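Local coordinates for putative snRNP Sm-like protein (Pyrococcus abyssi, PDB 1H64) that forms a heptameric ring of Sm-fold subunits and probably binds RNA, at residues 24-29 with 46-51; 4-9 with 34-39. All blocks are in the same frame, centred on the assembly; numbering follows the deposited sequence.

Contact 1: residues 24-29 with 46-51; sequences GFEFRG and EMIQDG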
loop_
_atom_site.group_PDB
_atom_site.type_symbol
_atom_site.label_atom_id
_atom_site.label_comp_id
_atom_site.label_asym_id
_atom_site.label_seq_id
_atom_site.Cartn_x
_atom_site.Cartn_y
_atom_site.Cartn_z
ATOM N N GLY C 24 4.138 15.383 8.162
ATOM C CA GLY C 24 4.653 16.619 8.742
ATOM C C GLY C 24 3.596 17.003 9.758
ATOM O O GLY C 24 3.393 18.166 10.119
ATOM N N PHE C 25 2.925 15.950 10.204
ATOM C CA PHE C 25 1.826 15.964 11.150
ATOM C C PHE C 25 2.297 15.091 12.328
ATOM O O PHE C 25 2.922 14.051 12.106
ATOM C CB PHE C 25 0.650 15.330 10.415
ATOM C CG PHE C 25 -0.617 15.290 11.183
ATOM C CD1 PHE C 25 -1.250 16.461 11.571
ATOM C CD2 PHE C 25 -1.230 14.071 11.439
ATOM C CE1 PHE C 25 -2.480 16.412 12.200
ATOM C CE2 PHE C 25 -2.455 14.009 12.068
ATOM C CZ PHE C 25 -3.083 15.176 12.444
ATOM N N GLU C 26 2.013 15.482 13.568
ATOM C CA GLU C 26 2.481 14.663 14.685
ATOM C C GLU C 26 1.651 14.604 15.955
ATOM O O GLU C 26 0.731 15.392 16.154
ATOM C CB GLU C 26 3.926 15.045 15.042
ATOM C CG GLU C 26 4.241 16.531 15.008
ATOM C CD GLU C 26 5.737 16.814 15.132
ATOM O OE1 GLU C 26 6.510 16.334 14.275
ATOM O OE2 GLU C 26 6.146 17.516 16.082
ATOM N N PHE C 27 1.963 13.620 16.792
ATOM C CA PHE C 27 1.290 13.459 18.065
ATOM C C PHE C 27 2.354 13.480 19.147
ATOM O O PHE C 27 3.491 13.055 18.918
ATOM C CB PHE C 27 0.543 12.132 18.162
ATOM C CG PHE C 27 -0.721 12.068 17.359
ATOM C CD1 PHE C 27 -0.782 11.306 16.199
ATOM C CD2 PHE C 27 -1.869 12.723 17.791
ATOM C CE1 PHE C 27 -1.966 11.191 15.483
ATOM C CE2 PHE C 27 -3.063 12.614 17.081
ATOM C CZ PHE C 27 -3.110 11.845 15.924
ATOM N N ARG C 28 1.991 14.000 20.316
ATOM C CA ARG C 28 2.911 14.024 21.447
ATOM C C ARG C 28 2.094 13.613 22.652
ATOM O O ARG C 28 0.946 14.032 22.806
ATOM C CB ARG C 28 3.523 15.416 21.652
ATOM C CG ARG C 28 4.120 16.009 20.387
ATOM C CD ARG C 28 5.292 16.937 20.685
ATOM N NE ARG C 28 6.471 16.191 21.129
ATOM C CZ ARG C 28 7.685 16.713 21.262
ATOM N NH1 ARG C 28 7.895 17.993 20.988
ATOM N NH2 ARG C 28 8.691 15.954 21.670
ATOM N N GLY C 29 2.668 12.759 23.493
ATOM C CA GLY C 29 1.952 12.307 24.668
ATOM C C GLY C 29 2.795 11.349 25.476
ATOM O O GLY C 29 3.961 11.116 25.154
ATOM N N GLU C 46 -1.811 15.240 22.380
ATOM C CA GLU C 46 -2.152 16.401 21.581
ATOM C C GLU C 46 -1.687 16.183 20.136
ATOM O O GLU C 46 -0.603 15.644 19.886
ATOM C CB GLU C 46 -1.511 17.663 22.170
ATOM C CG GLU C 46 0.001 17.618 22.287
ATOM C CD GLU C 46 0.515 18.392 23.498
ATOM O OE1 GLU C 46 0.264 17.951 24.639
ATOM O OE2 GLU C 46 1.165 19.439 23.310
ATOM N N MET C 47 -2.536 16.561 19.191
ATOM C CA MET C 47 -2.191 16.456 17.785
ATOM C C MET C 47 -1.557 17.786 17.405
ATOM O O MET C 47 -2.125 18.862 17.655
ATOM C CB MET C 47 -3.441 16.198 16.946
ATOM C CG MET C 47 -3.193 16.265 15.452
ATOM S SD MET C 47 -4.746 16.172 14.549
ATOM C CE MET C 47 -5.265 14.508 14.963
ATOM N N ILE C 48 -0.367 17.721 16.827
ATOM C CA ILE C 48 0.345 18.920 16.424
ATOM C C ILE C 48 0.378 19.040 14.905
ATOM O O ILE C 48 0.732 18.087 14.209
ATOM C CB ILE C 48 1.792 18.906 16.959
ATOM C CG1 ILE C 48 1.775 18.875 18.494
ATOM C CG2 ILE C 48 2.555 20.109 16.441
ATOM C CD1 ILE C 48 1.003 20.012 19.124
ATOM N N GLN C 49 0.003 20.214 14.403
ATOM C CA GLN C 49 -0.014 20.482 12.969
ATOM C C GLN C 49 0.723 21.781 12.687
ATOM O O GLN C 49 0.307 22.849 13.143
ATOM C CB GLN C 49 -1.449 20.609 12.466
ATOM C CG GLN C 49 -1.545 20.916 10.984
ATOM C CD GLN C 49 -2.785 21.719 10.633
ATOM O OE1 GLN C 49 -3.069 21.955 9.459
ATOM N NE2 GLN C 49 -3.522 22.153 11.651
ATOM N N ASP C 50 1.813 21.696 11.932
ATOM C CA ASP C 50 2.599 22.877 11.602
ATOM C C ASP C 50 2.995 23.641 12.862
ATOM O O ASP C 50 2.975 24.870 12.881
ATOM C CB ASP C 50 1.812 23.803 10.664
ATOM C CG ASP C 50 1.642 23.221 9.270
ATOM O OD1 ASP C 50 1.141 22.083 9.150
ATOM O OD2 ASP C 50 2.004 23.906 8.291
ATOM N N GLY C 51 3.346 22.907 13.914
ATOM C CA GLY C 51 3.766 23.539 15.154
ATOM C C GLY C 51 2.716 23.858 16.208
ATOM O O GLY C 51 3.073 24.207 17.329
#
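Met-47 and Ile-48 reach across to strand 25-29 from opposite faces of the strongly bent antiparallel sheet of the Sm fold, where strands 25-34 and 45-49 run side by side. Four backbone hydrogen bonds set the register, two joining Glu-26 to Ile-48 and two joining Arg-28 to Glu-46; the shortest, from Ile-48 N to Glu-26 O, is 2.7 Å long and nearly straight. Phe-27 and Met-47 form the non-hydrogen-bonded pair between them, their CA atoms 4.6 Å apart.

Met-47 lies between two aromatic rings on its face. Its CG stands anti to the backbone N (chi1 172°), while the bend at chi3 (-66°) carries Met-47 CE to 3.6 Å from Phe-27 CZ. Phe-27 lies alongside it, pointing the same way, with Phe-27 CE2 3.6 Å from Met-47 CB. The sulfur meets the edge of the Phe-25 ring, a Met-aromatic contact whose exact spacing is doubtful because CZ and SD are modelled too close; it also lies obliquely to the Phe-27 ring, farther off. This face also takes part in the heptamer interface: Phe-25 packs on Leu-68 and Met-47 on Ile-20 of a neighbouring subunit, while Phe-27 turns to Ile-60 and Ile-62 of its own chain.

On the other face, Ile-48 lies among the aliphatic parts of longer, charged side chains. Ile-48 CB is 3.9 Å from Glu-26 CG, and Val-53 of the next strand touches Ile-48 too. With CG1 anti to the carbonyl carbon (chi1 -62°), Ile-48 CG1 comes within 4.2 Å of Arg-28 CG on the facing strand.

Contact 2: residues 4-9 with 34-39; sequences RPLDVI and YDIHLN
Tyr-34 receives Ile-9 over one face of its ring in a CH-pi contact: Ile-9 CG2 lies 3.6 Å above the plane of the Tyr-34 ring, displaced toward the CG end. The same ring meets the other helix residue of this contact obliquely, with Leu-6 CD1 4.0 Å from Tyr-34 CE1. Its hydroxyl is hydrogen-bonded to His-10 ND1, on the residue after Ile-9 in the same helix; this bond fixes the far end of the ring while Ile-9 CG2 packs near CG. An alanine in place of Tyr-34 would probably leave His-10 ND1 without this partner and open a gap beside Ile-9 CG2 and Leu-6 CD1.

Asp-35 turns away from the helix and organises the loop from within. Its OD1 takes the N-H of His-37, closing an Asx turn, and that of Asn-39, the two donors coming from opposite faces of the carboxylate. Asp-35 OD2 uses its syn lone pair for Asn-39 ND2, 2.9 Å away, so three bonds fix the carboxylate while a type I turn carries the chain from Asp-35 to Leu-38.

Ile-36 crosses Leu-6 at about a right angle, Ile-36 CD1 lying 4.0 Å from Leu-6 CG; its other branch, CG2, sits over the centre of the His-37 ring. Leu-38 returns to the helix, and Leu-38 CD2 touches both methyls of Leu-6, CD1 and CD2, at 3.9 Å each. Asn-39 OD1 accepts from Gly-64 N. Pro-5 of a neighbouring subunit packs on Asp-35 and Asn-39. An N-terminal helix followed by a strongly bent antiparallel sheet is the Sm fold; here the helix packs on the loop between the second and third strands, which in Sm proteins commonly contributes to the RNA-binding site and probably does so here.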
loop_
_atom_site.group_PDB
_atom_site.type_symbol
_atom_site.label_atom_id
_atom_site.label_comp_id
_atom_site.label_asym_id
_atom_site.label_seq_id
_atom_site.Cartn_x
_atom_site.Cartn_y
_atom_site.Cartn_z
ATOM N N ARG C 4 17.406 -2.367 19.568
ATOM C CA ARG C 4 16.481 -2.518 18.459
ATOM C C ARG C 4 15.234 -1.672 18.633
ATOM O O ARG C 4 14.889 -1.265 19.740
ATOM C CB ARG C 4 16.112 -3.996 18.270
ATOM C CG ARG C 4 15.271 -4.597 19.363
ATOM C CD ARG C 4 15.216 -6.114 19.207
ATOM N NE ARG C 4 16.525 -6.729 19.405
ATOM C CZ ARG C 4 17.055 -7.009 20.593
ATOM N NH1 ARG C 4 16.387 -6.733 21.709
ATOM N NH2 ARG C 4 18.260 -7.564 20.670
ATOM N N PRO C 5 14.540 -1.395 17.527
ATOM C CA PRO C 5 13.321 -0.586 17.541
ATOM C C PRO C 5 12.399 -0.862 18.722
ATOM O O PRO C 5 12.015 0.052 19.456
ATOM C CB PRO C 5 12.682 -0.931 16.200
ATOM C CG PRO C 5 13.897 -1.045 15.307
ATOM C CD PRO C 5 14.845 -1.871 16.160
ATOM N N LEU C 6 12.036 -2.126 18.913
ATOM C CA LEU C 6 11.147 -2.480 20.011
ATOM C C LEU C 6 11.714 -2.255 21.413
ATOM O O LEU C 6 10.959 -1.945 22.348
ATOM C CB LEU C 6 10.669 -3.923 19.839
ATOM C CG LEU C 6 9.520 -4.069 18.830
ATOM C CD1 LEU C 6 8.268 -3.419 19.400
ATOM C CD2 LEU C 6 9.889 -3.427 17.504
ATOM N N ASP C 7 13.023 -2.403 21.574
ATOM C CA ASP C 7 13.653 -2.176 22.880
ATOM C C ASP C 7 13.473 -0.706 23.270
ATOM O O ASP C 7 13.143 -0.385 24.410
ATOM C CB ASP C 7 15.161 -2.461 22.830
ATOM C CG ASP C 7 15.479 -3.899 22.486
ATOM O OD1 ASP C 7 14.769 -4.797 22.982
ATOM O OD2 ASP C 7 16.455 -4.127 21.736
ATOM N N VAL C 8 13.720 0.174 22.308
ATOM C CA VAL C 8 13.606 1.616 22.514
ATOM C C VAL C 8 12.184 1.982 22.927
ATOM O O VAL C 8 11.967 2.715 23.898
ATOM C CB VAL C 8 13.971 2.385 21.218
ATOM C CG1 VAL C 8 13.632 3.866 21.371
ATOM C CG2 VAL C 8 15.433 2.218 20.903
ATOM N N ILE C 9 11.207 1.470 22.182
ATOM C CA ILE C 9 9.811 1.738 22.485
ATOM C C ILE C 9 9.477 1.241 23.896
ATOM O O ILE C 9 8.799 1.933 24.678
ATOM C CB ILE C 9 8.896 1.055 21.445
ATOM C CG1 ILE C 9 9.128 1.684 20.068
ATOM C CG2 ILE C 9 7.435 1.168 21.849
ATOM C CD1 ILE C 9 8.944 3.186 20.027
ATOM N N TYR C 34 1.935 -0.494 23.702
ATOM C CA TYR C 34 2.367 -0.672 22.326
ATOM C C TYR C 34 2.268 -2.155 21.995
ATOM O O TYR C 34 2.038 -2.971 22.879
ATOM C CB TYR C 34 3.822 -0.218 22.166
ATOM C CG TYR C 34 4.837 -1.091 22.881
ATOM C CD1 TYR C 34 5.449 -2.170 22.228
ATOM C CD2 TYR C 34 5.164 -0.866 24.219
ATOM C CE1 TYR C 34 6.351 -2.999 22.895
ATOM C CE2 TYR C 34 6.069 -1.691 24.891
ATOM C CZ TYR C 34 6.656 -2.754 24.225
ATOM O OH TYR C 34 7.542 -3.578 24.882
ATOM N N ASP C 35 2.399 -2.485 20.721
ATOM C CA ASP C 35 2.411 -3.891 20.332
ATOM C C ASP C 35 3.487 -4.100 19.275
ATOM O O ASP C 35 4.151 -3.157 18.848
ATOM C CB ASP C 35 1.037 -4.368 19.840
ATOM C CG ASP C 35 0.553 -3.611 18.623
ATOM O OD1 ASP C 35 1.391 -3.172 17.808
ATOM O OD2 ASP C 35 -0.679 -3.480 18.479
ATOM N N ILE C 36 3.650 -5.344 18.842
ATOM C CA ILE C 36 4.679 -5.688 17.871
ATOM C C ILE C 36 4.565 -5.048 16.488
ATOM O O ILE C 36 5.528 -5.050 15.730
ATOM C CB ILE C 36 4.761 -7.222 17.727
ATOM C CG1 ILE C 36 5.947 -7.604 16.844
ATOM C CG2 ILE C 36 3.469 -7.750 17.143
ATOM C CD1 ILE C 36 7.254 -7.015 17.320
ATOM N N HIS C 37 3.402 -4.490 16.159
ATOM C CA HIS C 37 3.210 -3.839 14.854
ATOM C C HIS C 37 3.550 -2.354 14.968
ATOM O O HIS C 37 3.454 -1.595 14.006
ATOM C CB HIS C 37 1.751 -3.989 14.406
ATOM C CG HIS C 37 1.262 -5.397 14.431
ATOM N ND1 HIS C 37 1.780 -6.376 13.610
ATOM C CD2 HIS C 37 0.353 -6.012 15.225
ATOM C CE1 HIS C 37 1.214 -7.536 13.899
ATOM N NE2 HIS C 37 0.344 -7.342 14.877
ATOM N N LEU C 38 3.986 -1.965 16.160
ATOM C CA LEU C 38 4.316 -0.580 16.467
ATOM C C LEU C 38 3.067 0.301 16.547
ATOM O O LEU C 38 3.124 1.518 16.310
ATOM C CB LEU C 38 5.326 0.004 15.485
ATOM C CG LEU C 38 6.726 -0.633 15.531
ATOM C CD1 LEU C 38 7.630 0.069 14.539
ATOM C CD2 LEU C 38 7.308 -0.546 16.937
ATOM N N ASN C 39 1.933 -0.315 16.867
ATOM C CA ASN C 39 0.722 0.473 17.105
ATOM C C ASN C 39 1.064 0.977 18.511
ATOM O O ASN C 39 1.646 0.229 19.309
ATOM C CB ASN C 39 -0.531 -0.400 17.183
ATOM C CG ASN C 39 -0.895 -1.027 15.843
ATOM O OD1 ASN C 39 -0.807 -0.381 14.801
ATOM N ND2 ASN C 39 -1.321 -2.290 15.875
#

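Overall arrangement
Contact 1 and contact 2 lie on opposite sides of the chain's centre, their centres about 20 Å apart and their nearest atoms about 10 Å apart. Both use strand 25-34: contact 1 pairs its beginning with strand 45-49, and contact 2 takes up its last residue and the loop that follows. Contact 1 is the more exposed, although its aromatic face is covered in part by another subunit; contact 2 is partly buried. Main-chain hydrogen bonds join the two strands of contact 1, whereas helix and loop in contact 2 meet mainly through apolar side chains, the tyrosine hydroxyl adding a bond to His-10, while the carboxylate bonds of Asp-35 stay within the loop. Both touch one neighbouring subunit, and contact 2 a further one.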